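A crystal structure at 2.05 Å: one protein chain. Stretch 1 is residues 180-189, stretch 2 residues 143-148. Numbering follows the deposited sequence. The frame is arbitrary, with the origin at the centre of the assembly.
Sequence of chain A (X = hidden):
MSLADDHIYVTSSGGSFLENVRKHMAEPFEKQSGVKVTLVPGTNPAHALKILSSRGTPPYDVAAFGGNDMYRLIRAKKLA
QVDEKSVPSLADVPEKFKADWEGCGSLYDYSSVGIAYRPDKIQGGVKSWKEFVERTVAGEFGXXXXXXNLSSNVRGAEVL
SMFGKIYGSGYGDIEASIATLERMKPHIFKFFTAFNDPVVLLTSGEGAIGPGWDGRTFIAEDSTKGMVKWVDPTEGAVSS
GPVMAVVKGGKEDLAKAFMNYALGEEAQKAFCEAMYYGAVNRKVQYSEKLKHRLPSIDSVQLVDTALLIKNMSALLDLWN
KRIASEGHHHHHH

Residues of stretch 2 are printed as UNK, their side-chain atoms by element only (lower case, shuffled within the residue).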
# COMPACT_ATOMS: atom_id res chain seq x y z
N THR A 180 10.90 17.86 -10.92
CA THR A 180 9.56 17.75 -11.50
C THR A 180 8.55 18.48 -10.63
O THR A 180 7.78 19.31 -11.11
CB THR A 180 9.13 16.28 -11.66
OG1 THR A 180 10.02 15.63 -12.58
CG2 THR A 180 7.73 16.18 -12.21
N LEU A 181 8.55 18.17 -9.34
CA LEU A 181 7.61 18.78 -8.41
C LEU A 181 7.83 20.28 -8.32
O LEU A 181 6.89 21.07 -8.16
CB LEU A 181 7.73 18.13 -7.03
CG LEU A 181 6.77 18.66 -5.96
CD1 LEU A 181 5.32 18.39 -6.35
CD2 LEU A 181 7.10 18.01 -4.63
N GLU A 182 9.09 20.69 -8.43
CA GLU A 182 9.43 22.10 -8.37
C GLU A 182 8.77 22.86 -9.52
O GLU A 182 8.37 24.00 -9.37
CB GLU A 182 10.95 22.29 -8.41
CG GLU A 182 11.38 23.72 -8.18
CD GLU A 182 12.88 23.85 -7.94
OE1 GLU A 182 13.63 22.96 -8.38
OE2 GLU A 182 13.29 24.84 -7.31
N ARG A 183 8.65 22.20 -10.68
CA ARG A 183 7.93 22.76 -11.83
C ARG A 183 6.45 22.94 -11.53
O ARG A 183 5.80 23.87 -12.03
CB ARG A 183 8.10 21.84 -13.05
CG ARG A 183 9.53 21.76 -13.62
CD ARG A 183 9.65 20.67 -14.68
NE ARG A 183 8.80 20.97 -15.82
CZ ARG A 183 8.12 20.07 -16.51
NH1 ARG A 183 8.16 18.78 -16.18
NH2 ARG A 183 7.37 20.47 -17.54
N MSE A 184 5.90 22.06 -10.70
CA MSE A 184 4.47 22.07 -10.41
C MSE A 184 4.14 22.99 -9.24
O MSE A 184 2.99 23.43 -9.08
CB MSE A 184 3.97 20.66 -10.09
CG MSE A 184 4.23 19.64 -11.18
SE MSE A 184 3.90 17.83 -10.49
CE MSE A 184 2.04 18.05 -9.97
N LYS A 185 5.15 23.28 -8.42
CA LYS A 185 4.96 23.97 -7.14
C LYS A 185 4.05 25.22 -7.17
O LYS A 185 3.25 25.41 -6.25
CB LYS A 185 6.31 24.29 -6.49
CG LYS A 185 6.17 24.83 -5.07
CD LYS A 185 7.52 25.02 -4.37
CE LYS A 185 8.35 26.11 -5.05
NZ LYS A 185 9.64 26.32 -4.32
N PRO A 186 4.18 26.07 -8.20
CA PRO A 186 3.35 27.29 -8.25
C PRO A 186 1.85 27.02 -8.29
O PRO A 186 1.07 27.90 -7.91
CB PRO A 186 3.78 27.94 -9.58
CG PRO A 186 5.15 27.43 -9.84
CD PRO A 186 5.16 26.02 -9.29
N HIS A 187 1.47 25.83 -8.75
CA HIS A 187 0.08 25.49 -9.00
C HIS A 187 -0.51 24.62 -7.91
O HIS A 187 -1.67 24.25 -7.99
CB HIS A 187 -0.03 24.82 -10.35
CG HIS A 187 0.74 25.52 -11.41
ND1 HIS A 187 1.98 25.11 -11.84
CD2 HIS A 187 0.48 26.67 -12.08
CE1 HIS A 187 2.44 25.95 -12.75
NE2 HIS A 187 1.54 26.91 -12.92
N ILE A 188 0.30 24.31 -6.91
CA ILE A 188 -0.13 23.47 -5.79
C ILE A 188 -0.57 24.34 -4.62
O ILE A 188 0.20 25.16 -4.11
CB ILE A 188 0.99 22.49 -5.36
CG1 ILE A 188 1.18 21.43 -6.45
CG2 ILE A 188 0.66 21.82 -4.02
CD1 ILE A 188 2.50 20.69 -6.39
N PHE A 189 -1.82 24.18 -4.20
CA PHE A 189 -2.36 25.00 -3.12
C PHE A 189 -2.24 24.30 -1.76
O PHE A 189 -2.38 24.93 -0.71
CB PHE A 189 -3.82 25.38 -3.40
CG PHE A 189 -4.80 24.25 -3.24
CD1 PHE A 189 -5.08 23.41 -4.29
CD2 PHE A 189 -5.44 24.04 -2.03
CE1 PHE A 189 -5.97 22.37 -4.15
CE2 PHE A 189 -6.34 23.00 -1.88
CZ PHE A 189 -6.60 22.16 -2.94
N UNK A 143 -4.55 27.04 -9.91
CA UNK A 143 -3.85 26.70 -8.68
C UNK A 143 -4.70 25.76 -7.83
O UNK A 143 -4.88 25.96 -6.63
c UNK A 143 -2.01 29.06 -6.17
c UNK A 143 -2.38 27.75 -6.86
n UNK A 143 0.05 28.29 -4.99
c UNK A 143 -3.48 27.97 -7.90
c UNK A 143 -1.33 28.81 -4.84
N UNK A 144 -5.22 24.71 -8.46
CA UNK A 144 -6.17 23.83 -7.80
C UNK A 144 -5.66 22.40 -7.70
O UNK A 144 -6.43 21.45 -7.56
n UNK A 144 -9.14 26.68 -10.21
o UNK A 144 -10.07 24.70 -9.68
c UNK A 144 -8.07 25.32 -8.52
c UNK A 144 -7.51 23.89 -8.53
c UNK A 144 -9.18 25.54 -9.53
N UNK A 145 -4.34 22.27 -7.74
CA UNK A 145 -3.68 20.98 -7.62
C UNK A 145 -3.23 20.77 -6.17
O UNK A 145 -2.79 21.72 -5.52
c UNK A 145 -1.84 19.53 -8.52
c UNK A 145 -2.99 21.19 -10.03
c UNK A 145 -2.50 20.89 -8.60
N UNK A 146 -3.39 19.55 -5.66
CA UNK A 146 -2.86 19.19 -4.34
C UNK A 146 -1.83 18.07 -4.52
O UNK A 146 -1.80 17.43 -5.57
c UNK A 146 -7.00 17.02 -4.87
c UNK A 146 -4.55 16.37 -3.73
c UNK A 146 -3.98 18.81 -3.35
c UNK A 146 -4.91 17.71 -3.84
c UNK A 146 -5.40 15.36 -4.19
c UNK A 146 -6.14 18.03 -4.41
c UNK A 146 -6.63 15.69 -4.76
N UNK A 147 -0.98 17.84 -3.52
CA UNK A 147 0.08 16.84 -3.64
C UNK A 147 0.48 16.31 -2.26
O UNK A 147 0.37 17.02 -1.27
c UNK A 147 4.25 15.03 -4.29
c UNK A 147 2.24 15.81 -6.03
c UNK A 147 1.31 17.43 -4.34
c UNK A 147 2.32 16.40 -4.77
c UNK A 147 3.16 14.84 -6.43
c UNK A 147 4.17 14.46 -5.56
c UNK A 147 3.33 16.00 -3.91
N UNK A 148 0.93 15.06 -2.20
CA UNK A 148 1.34 14.43 -0.93
C UNK A 148 2.45 15.21 -0.22
O UNK A 148 3.50 15.49 -0.82
o UNK A 148 0.66 11.03 -1.80
c UNK A 148 1.01 12.18 -2.11
n UNK A 148 0.70 12.73 -3.28
c UNK A 148 1.87 13.01 -1.17

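Position 143 carries four carbons in an unbranched row that ends in a nitrogen. The chain leaves the backbone sideways, but its end comes nearer to stretch 1, where the terminal nitrogen lies 3.1 Å from O of Pro186 and 3.3 Å from O of Ile188. A long aliphatic chain with a terminal nitrogen that donates to two carbonyl oxygens is lysine, Lys143. Its extended chi1 to chi3 (all t) give NZ the reach to bond both carbonyls, and its CA also makes a CA-H...O contact of 3.4 Å with O of His187.

Position 144 has three side-chain carbons, the third bearing one oxygen and one nitrogen. The CA-to-CB bond points away from stretch 1, and its nearest side-chain atom to stretch 1 is CB, 4.9 Å from CE1 of Phe189; the backbone C atom, in contrast, sits 3.6 Å from CE1 of Phe189, at the edge of that ring. Three carbons and a terminal amide make Gln144, the atoms alone excluding glutamate because one of the two end atoms is nitrogen.

At position 145 one carbon carries two others, a short beta-branched side chain of three carbons. One branch lies 4.1 Å from CG1 of Ile188 and 4.4 Å from CE of Met184, a selenomethionine. This is Val145, and the branch in both contacts is CG1.

Position 146 shows one carbon followed by a six-carbon ring with no further atom. Its CB is 4.2 Å from CE1 of Phe189, while the end of the side chain leads away. With no ring hydroxyl, tyrosine is excluded and the residue is Phe146.

Position 147 has the same seven carbons, but its CA-to-CB bond points toward stretch 1. CD1 of Leu181 stands 3.8 Å from the ring centroid, only 6° off the normal, a CH-pi contact over one face; CD1 of Ile188 is 4.0 Å from CB of position 147. The residue is Phe147.

Position 148 has two carbons, the second bearing one oxygen and one nitrogen, and does not touch stretch 1. This is Asn148.

The contact joins a parallel strand pairing to an apolar layer. Ile188 and Val145 pair in register, CA to CA 4.7 Å; N of Phe189 donates to O of Val145 at 3.0 Å, and N of Val145 makes a weak bond to O of His187 at 3.3 Å. The side chains of Ile188 and Val145 share one sheet face and meet there, while Leu181 from the helix packs on Phe147. NZ of Lys143 adds hydrogen bonds to O of Pro186 and O of Ile188 beside the pairing.

Stretch 2 143-148: KQVFFN
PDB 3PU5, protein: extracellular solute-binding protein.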